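Local coordinates for transcarboxylase 5S subunit (Propionibacterium freudenreichii subsp. shermanii, PDB 1RQB), which transfers the carboxyl group from the biotin of the 1.3S subunit to pyruvate, forming oxaloacetate, and binds one cobalt ion per subunit, at residues D73-I76 / D82-E85; C165-P170 / E175-L180; A212-Y217 / G245-D250. All blocks are in the same frame, centred on the assembly; numbering follows the deposited sequence.

Contact 1: D73-I76 / D82-E85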
# COMPACT_ATOMS: atom_id res chain seq x y z
N ASP A 73 22.43 -17.37 3.29
CA ASP A 73 22.87 -17.11 4.67
C ASP A 73 21.80 -17.54 5.67
O ASP A 73 22.09 -18.20 6.66
CB ASP A 73 23.16 -15.62 4.86
CG ASP A 73 23.43 -15.26 6.32
OD1 ASP A 73 24.57 -15.48 6.78
OD2 ASP A 73 22.51 -14.79 7.02
N SER A 74 20.54 -17.16 5.43
CA SER A 74 19.47 -17.49 6.39
C SER A 74 19.31 -19.00 6.55
O SER A 74 19.08 -19.50 7.65
CB SER A 74 18.14 -16.90 5.94
OG SER A 74 17.14 -17.18 6.90
N CYS A 75 19.39 -19.72 5.45
CA CYS A 75 19.22 -21.18 5.50
C CYS A 75 20.24 -21.82 6.44
O CYS A 75 19.87 -22.60 7.33
CB CYS A 75 19.41 -21.79 4.10
SG CYS A 75 17.95 -21.71 3.04
N ILE A 76 21.51 -21.49 6.29
CA ILE A 76 22.53 -22.16 7.11
C ILE A 76 22.74 -21.49 8.47
O ILE A 76 23.20 -22.13 9.41
CB ILE A 76 23.90 -22.19 6.40
CG1 ILE A 76 24.43 -20.76 6.26
CG2 ILE A 76 23.77 -22.86 5.03
CD1 ILE A 76 25.78 -20.70 5.61
N ASP A 82 20.03 -26.77 4.15
CA ASP A 82 21.03 -26.68 3.08
C ASP A 82 20.39 -25.92 1.92
O ASP A 82 19.40 -26.38 1.35
CB ASP A 82 21.44 -28.09 2.62
CG ASP A 82 22.67 -28.07 1.72
OD1 ASP A 82 22.84 -27.09 0.97
OD2 ASP A 82 23.45 -29.04 1.76
N PRO A 83 20.94 -24.75 1.55
CA PRO A 83 20.38 -23.95 0.45
C PRO A 83 20.29 -24.72 -0.86
O PRO A 83 19.39 -24.49 -1.67
CB PRO A 83 21.35 -22.77 0.34
CG PRO A 83 22.08 -22.74 1.65
CD PRO A 83 22.21 -24.20 2.03
N TRP A 84 21.23 -25.63 -1.09
CA TRP A 84 21.23 -26.40 -2.34
C TRP A 84 20.05 -27.39 -2.35
O TRP A 84 19.50 -27.70 -3.40
CB TRP A 84 22.58 -27.12 -2.52
CG TRP A 84 23.74 -26.15 -2.64
CD1 TRP A 84 24.57 -25.74 -1.63
CD2 TRP A 84 24.17 -25.44 -3.81
NE1 TRP A 84 25.48 -24.83 -2.10
CE2 TRP A 84 25.26 -24.63 -3.44
CE3 TRP A 84 23.74 -25.42 -5.15
CZ2 TRP A 84 25.92 -23.79 -4.35
CZ3 TRP A 84 24.40 -24.60 -6.05
CH2 TRP A 84 25.48 -23.79 -5.65
N GLU A 85 19.66 -27.88 -1.18
CA GLU A 85 18.52 -28.81 -1.13
C GLU A 85 17.23 -28.02 -1.41
O GLU A 85 16.30 -28.53 -2.03
CB GLU A 85 18.43 -29.48 0.24
CG GLU A 85 17.27 -30.44 0.40
CD GLU A 85 17.42 -31.70 -0.44
OE1 GLU A 85 16.53 -32.59 -0.34
OE2 GLU A 85 18.41 -31.81 -1.20
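Asp82 OD1 accepts a hydrogen bond from Trp84 N at 3.0 Å and so fixes the start of helix 83-93, whose first residue, Pro83, packs on Cys75 and Ile76 of helix 71-77. Asp82 is therefore the N-cap of the second helix, and the pair of helices follows strand 63-68 in the TIM barrel of the carboxyltransferase domain. The capping N-H meets OD1 on its anti side and 34° out of the carboxylate plane. The other oxygen, OD2, forms a salt bridge with Arg467. Arginine and helix start together would probably favour the ionised carboxylate.

Across the turn the contact is wholly apolar and buried, and no hydrogen bond links the two segments. Pro83 comes up against two neighbouring side chains, each offering a different kind of carbon. Its CG lies 3.7 Å from Cys75 CB, so the cysteine touches with its methylene. The sulfur is turned beside the cysteine's own backbone N (chi1 -82°), and its nearest approach is 4.2 Å, from SG to Pro83 CA. The second neighbour is Ile76, which crosses the proline at about a right angle. With CG1 set between the backbone N and the carbonyl carbon (chi1 66°), it is the CG2 methyl that faces the ring.

Around this joint, helices 447-455 and 460-466 pack on Ile76 through Thr452 and Phe463. On the other helix, Trp84 meets Trp67 edge-to-face and gives its NE1 to Tyr72 OH, while Pro83 O accepts from Trp67 NE1. The Ile76 CG2 methyl sits across one bond of the proline ring, 3.6 Å from Pro83 CD and 3.8 Å from Pro83 CG.

Contact 2: C165-P170 / E175-L180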
# COMPACT_ATOMS: atom_id res chain seq x y z
N CYS A 165 21.31 -0.66 -10.41
CA CYS A 165 20.69 -0.25 -9.14
C CYS A 165 20.33 1.23 -9.28
O CYS A 165 21.19 2.08 -9.53
CB CYS A 165 21.63 -0.44 -7.96
SG CYS A 165 21.91 -2.17 -7.55
N TYR A 166 19.05 1.51 -9.15
CA TYR A 166 18.55 2.89 -9.29
C TYR A 166 18.76 3.67 -8.00
O TYR A 166 18.55 3.16 -6.90
CB TYR A 166 17.05 2.89 -9.60
CG TYR A 166 16.51 4.30 -9.77
CD1 TYR A 166 16.78 5.02 -10.93
CD2 TYR A 166 15.78 4.92 -8.75
CE1 TYR A 166 16.33 6.34 -11.08
CE2 TYR A 166 15.33 6.24 -8.88
CZ TYR A 166 15.61 6.94 -10.05
OH TYR A 166 15.15 8.23 -10.20
N THR A 167 19.21 4.90 -8.14
CA THR A 167 19.35 5.76 -6.96
C THR A 167 19.14 7.21 -7.40
O THR A 167 19.01 7.49 -8.59
CB THR A 167 20.74 5.61 -6.26
OG1 THR A 167 20.77 6.42 -5.07
CG2 THR A 167 21.87 6.07 -7.18
N ILE A 168 19.05 8.10 -6.43
CA ILE A 168 18.94 9.53 -6.72
C ILE A 168 20.19 10.19 -6.14
O ILE A 168 20.55 9.96 -4.99
CB ILE A 168 17.67 10.15 -6.10
CG1 ILE A 168 16.42 9.59 -6.80
CG2 ILE A 168 17.68 11.66 -6.27
CD1 ILE A 168 15.11 10.04 -6.17
N SER A 169 20.89 10.96 -6.97
CA SER A 169 22.10 11.67 -6.52
C SER A 169 22.48 12.68 -7.59
O SER A 169 22.02 12.60 -8.73
CB SER A 169 23.28 10.71 -6.30
OG SER A 169 24.03 10.59 -7.49
N PRO A 170 23.34 13.64 -7.23
CA PRO A 170 23.78 14.67 -8.17
C PRO A 170 24.43 14.12 -9.45
O PRO A 170 24.46 14.81 -10.47
CB PRO A 170 24.77 15.49 -7.34
CG PRO A 170 24.23 15.37 -5.95
CD PRO A 170 23.86 13.89 -5.88
N GLU A 175 20.79 9.75 -18.87
CA GLU A 175 21.88 9.43 -19.80
C GLU A 175 22.86 8.46 -19.13
O GLU A 175 23.43 7.59 -19.79
CB GLU A 175 22.61 10.71 -20.23
CG GLU A 175 23.77 10.48 -21.19
CD GLU A 175 24.37 11.77 -21.72
OE1 GLU A 175 24.81 12.61 -20.90
OE2 GLU A 175 24.42 11.95 -22.96
N GLY A 176 23.07 8.62 -17.83
CA GLY A 176 23.98 7.73 -17.13
C GLY A 176 23.45 6.30 -17.11
O GLY A 176 24.21 5.35 -17.25
N TYR A 177 22.14 6.14 -16.93
CA TYR A 177 21.54 4.80 -16.89
C TYR A 177 21.54 4.18 -18.28
O TYR A 177 21.79 2.98 -18.43
CB TYR A 177 20.11 4.88 -16.32
CG TYR A 177 20.09 5.22 -14.84
CD1 TYR A 177 19.35 6.30 -14.35
CD2 TYR A 177 20.83 4.46 -13.93
CE1 TYR A 177 19.35 6.61 -12.98
CE2 TYR A 177 20.83 4.76 -12.57
CZ TYR A 177 20.09 5.84 -12.10
OH TYR A 177 20.08 6.11 -10.76
N VAL A 178 21.28 4.99 -19.31
CA VAL A 178 21.29 4.49 -20.69
C VAL A 178 22.68 3.97 -21.04
O VAL A 178 22.83 2.97 -21.74
CB VAL A 178 20.88 5.62 -21.68
CG1 VAL A 178 21.10 5.18 -23.12
CG2 VAL A 178 19.42 5.98 -21.49
N LYS A 179 23.71 4.67 -20.54
CA LYS A 179 25.10 4.27 -20.78
C LYS A 179 25.37 2.92 -20.11
O LYS A 179 25.98 2.03 -20.71
CB LYS A 179 26.06 5.32 -20.21
CG LYS A 179 27.54 4.89 -20.20
CD LYS A 179 28.42 5.93 -19.51
CE LYS A 179 29.84 5.44 -19.32
NZ LYS A 179 30.49 5.00 -20.58
N LEU A 180 24.92 2.78 -18.87
CA LEU A 180 25.12 1.53 -18.11
C LEU A 180 24.42 0.37 -18.82
O LEU A 180 24.97 -0.72 -18.93
CB LEU A 180 24.58 1.67 -16.68
CG LEU A 180 25.60 1.67 -15.55
CD1 LEU A 180 24.86 1.68 -14.21
CD2 LEU A 180 26.50 0.43 -15.65
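The hydroxyl of Tyr177 reaches from helix 174-186 to the extended loop 165-170 and donates to Thr167 O, with OH and O 2.8 Å apart. The hydroxyl comes in at 127° to the C=O bond and is tilted 23° from the carbonyl plane. Thr167 N also lies close, 3.0 Å from Tyr177 OH, so both backbone polar atoms of the threonine border the same oxygen. Thr167 CG2 lies 4.0 Å from Tyr177 OH, the two side chains crossing at about a right angle.

The tight part of the contact is built round this one ring. Tyr177 has CG beside its backbone N and anti to the carbonyl carbon, which aims the phenol at the loop. Tyr166 crosses it at about a right angle along the side chains; the ring planes lie 35° apart and the centroids 5.4 Å apart, an oblique aromatic pair. Tyr166 CE1 and Tyr177 CE1 are 3.6 Å apart. Ile209 of helix 203-217 touches both tyrosines and Ile164 adds to the packing on Tyr177.

Beyond Thr167 the segments part. Ile168 and Pro170 on the loop, and Glu175 and Lys179 on the helix, are exposed and do not touch across. Ser169 instead bonds through OG to His172 ND1 and Val171 N, within the turn leading into the helix.

Cys165, at the start of segment 165-170, has its side chain about 9 Å from the bound cobalt. A loop that leaves strand 159-163 is thus tied back onto the helix it precedes, an arrangement belonging to the beta-alpha units of the TIM barrel.

Contact 3: A212-Y217 / G245-D250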
# COMPACT_ATOMS: atom_id res chain seq x y z
N ALA A 212 14.03 5.81 -22.73
CA ALA A 212 15.35 6.16 -23.29
C ALA A 212 16.15 4.90 -23.63
O ALA A 212 16.86 4.86 -24.63
CB ALA A 212 16.13 7.05 -22.33
N ILE A 213 16.04 3.87 -22.79
CA ILE A 213 16.78 2.62 -23.06
C ILE A 213 16.21 1.95 -24.31
O ILE A 213 16.96 1.53 -25.19
CB ILE A 213 16.70 1.66 -21.84
CG1 ILE A 213 17.49 2.25 -20.67
CG2 ILE A 213 17.31 0.29 -22.21
CD1 ILE A 213 17.44 1.42 -19.36
N LYS A 214 14.89 1.87 -24.38
CA LYS A 214 14.20 1.26 -25.53
C LYS A 214 14.50 2.03 -26.81
O LYS A 214 14.74 1.42 -27.86
CB LYS A 214 12.68 1.25 -25.31
CG LYS A 214 12.13 0.27 -24.24
CD LYS A 214 12.18 -1.15 -24.73
CE LYS A 214 11.61 -2.12 -23.71
NZ LYS A 214 11.28 -3.43 -24.32
N ASP A 215 14.48 3.36 -26.75
CA ASP A 215 14.73 4.19 -27.94
C ASP A 215 16.18 4.06 -28.40
O ASP A 215 16.47 4.10 -29.59
CB ASP A 215 14.48 5.68 -27.65
CG ASP A 215 13.00 6.05 -27.56
OD1 ASP A 215 12.16 5.34 -28.15
OD2 ASP A 215 12.69 7.07 -26.90
N THR A 216 17.10 3.89 -27.45
CA THR A 216 18.53 3.82 -27.77
C THR A 216 18.96 2.42 -28.23
O THR A 216 19.75 2.30 -29.17
CB THR A 216 19.38 4.20 -26.55
OG1 THR A 216 19.06 5.54 -26.16
CG2 THR A 216 20.87 4.12 -26.88
N TYR A 217 18.45 1.37 -27.60
CA TYR A 217 18.93 0.03 -27.96
C TYR A 217 17.88 -0.80 -28.71
O TYR A 217 18.18 -1.90 -29.16
CB TYR A 217 19.41 -0.69 -26.70
CG TYR A 217 20.54 0.07 -26.06
CD1 TYR A 217 20.34 0.80 -24.89
CD2 TYR A 217 21.81 0.10 -26.66
CE1 TYR A 217 21.38 1.54 -24.33
CE2 TYR A 217 22.86 0.84 -26.10
CZ TYR A 217 22.63 1.55 -24.95
OH TYR A 217 23.65 2.30 -24.40
N GLY A 245 6.93 0.84 -22.09
CA GLY A 245 7.33 -0.38 -22.78
C GLY A 245 8.07 -1.47 -21.99
O GLY A 245 8.64 -2.37 -22.60
N VAL A 246 8.05 -1.40 -20.67
CA VAL A 246 8.75 -2.42 -19.87
C VAL A 246 8.16 -3.80 -20.17
O VAL A 246 6.95 -3.96 -20.33
CB VAL A 246 8.71 -2.09 -18.36
CG1 VAL A 246 7.35 -2.48 -17.74
CG2 VAL A 246 9.86 -2.79 -17.66
N ASP A 247 9.03 -4.80 -20.22
CA ASP A 247 8.62 -6.17 -20.58
C ASP A 247 8.08 -6.98 -19.41
O ASP A 247 7.13 -7.73 -19.58
CB ASP A 247 9.82 -6.89 -21.19
CG ASP A 247 10.37 -6.17 -22.41
OD1 ASP A 247 9.89 -6.45 -23.52
OD2 ASP A 247 11.25 -5.29 -22.25
N VAL A 248 8.69 -6.83 -18.23
CA VAL A 248 8.30 -7.63 -17.06
C VAL A 248 8.39 -6.77 -15.79
O VAL A 248 9.30 -5.95 -15.67
CB VAL A 248 9.29 -8.83 -16.83
CG1 VAL A 248 8.90 -9.62 -15.55
CG2 VAL A 248 9.34 -9.73 -18.07
N VAL A 249 7.46 -6.94 -14.85
CA VAL A 249 7.55 -6.21 -13.58
C VAL A 249 7.50 -7.22 -12.43
O VAL A 249 6.85 -8.26 -12.56
CB VAL A 249 6.42 -5.13 -13.43
CG1 VAL A 249 6.59 -4.04 -14.52
CG2 VAL A 249 5.06 -5.77 -13.54
N ASP A 250 8.24 -6.96 -11.34
CA ASP A 250 8.29 -7.86 -10.19
C ASP A 250 7.24 -7.45 -9.15
O ASP A 250 7.10 -6.27 -8.83
CB ASP A 250 9.66 -7.83 -9.49
CG ASP A 250 10.80 -8.26 -10.39
OD1 ASP A 250 10.56 -8.55 -11.58
OD2 ASP A 250 11.94 -8.31 -9.89
O HOH W 1 8.99 -2.86 -25.71
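Lys214 NZ forms a salt bridge with Asp247 OD2 at 2.8 Å, a bond met on the syn side of the carboxylate and 21° out of its plane. The same ammonium group also has a water 2.7 Å from NZ and the carbonyl oxygens Gln219 O and Thr221 O as acceptors; with only three N-H bonds for four acceptors, at least one N-H must be shared if all four are served at once. That water in turn donates to Gly245 O at 3.2 Å, linking the lysine to the loop by a second route. Asp247 OD2 is also shared, since it accepts from Ile223 N as well as from Lys214 NZ.

The lysine reaches this cluster through a bend at its second torsion (chi2 -74°), beyond which the chain runs extended and lays CE 3.2 Å from Gly245 O. The setting is the TIM barrel, at the turn where helix 234-243 gives way to strand 248-251, with helix 203-217 supplying Lys214. Gly245 closes the preceding helix in a Schellman motif with phi 107°, and a side chain there would point toward the lysine. Replacing Lys214 by a methionine would probably leave the carboxylate of Asp247 without its countercharge, and Thr221 O and Gln219 O without this donor.

Within helix 203-217, Ala212 O accepts from two donors of Thr216, its backbone N and its OG1, which arrive from opposite faces of the carbonyl plane. The side-chain bond, OG1 to Ala212 O, is 2.8 Å long. Thr216 CG2 meanwhile sits 3.6 Å above the ring plane of Tyr217, over its centre.

How the contacts relate
All three contacts lie within the carboxyltransferase barrel and follow one another along the chain. Contacts 2 and 3 are neighbours, with centres 15 Å apart: helices 174-186 and 203-217 join through Tyr217 OH and Val178 O, a probable hydrogen bond of 2.9 Å, and through Val178 packing on Ala212 and Thr216. Contact 1 lies on the opposite side of the chain's centre, its own centre about 34 Å from the centre of either. Cys75 of contact 1 is about 8 Å, side chain to side chain, from substrate-binding His36. Segment 245-250 also reaches the metal site: Asp250 OD2 bonds ND1 of the cobalt ligand His226.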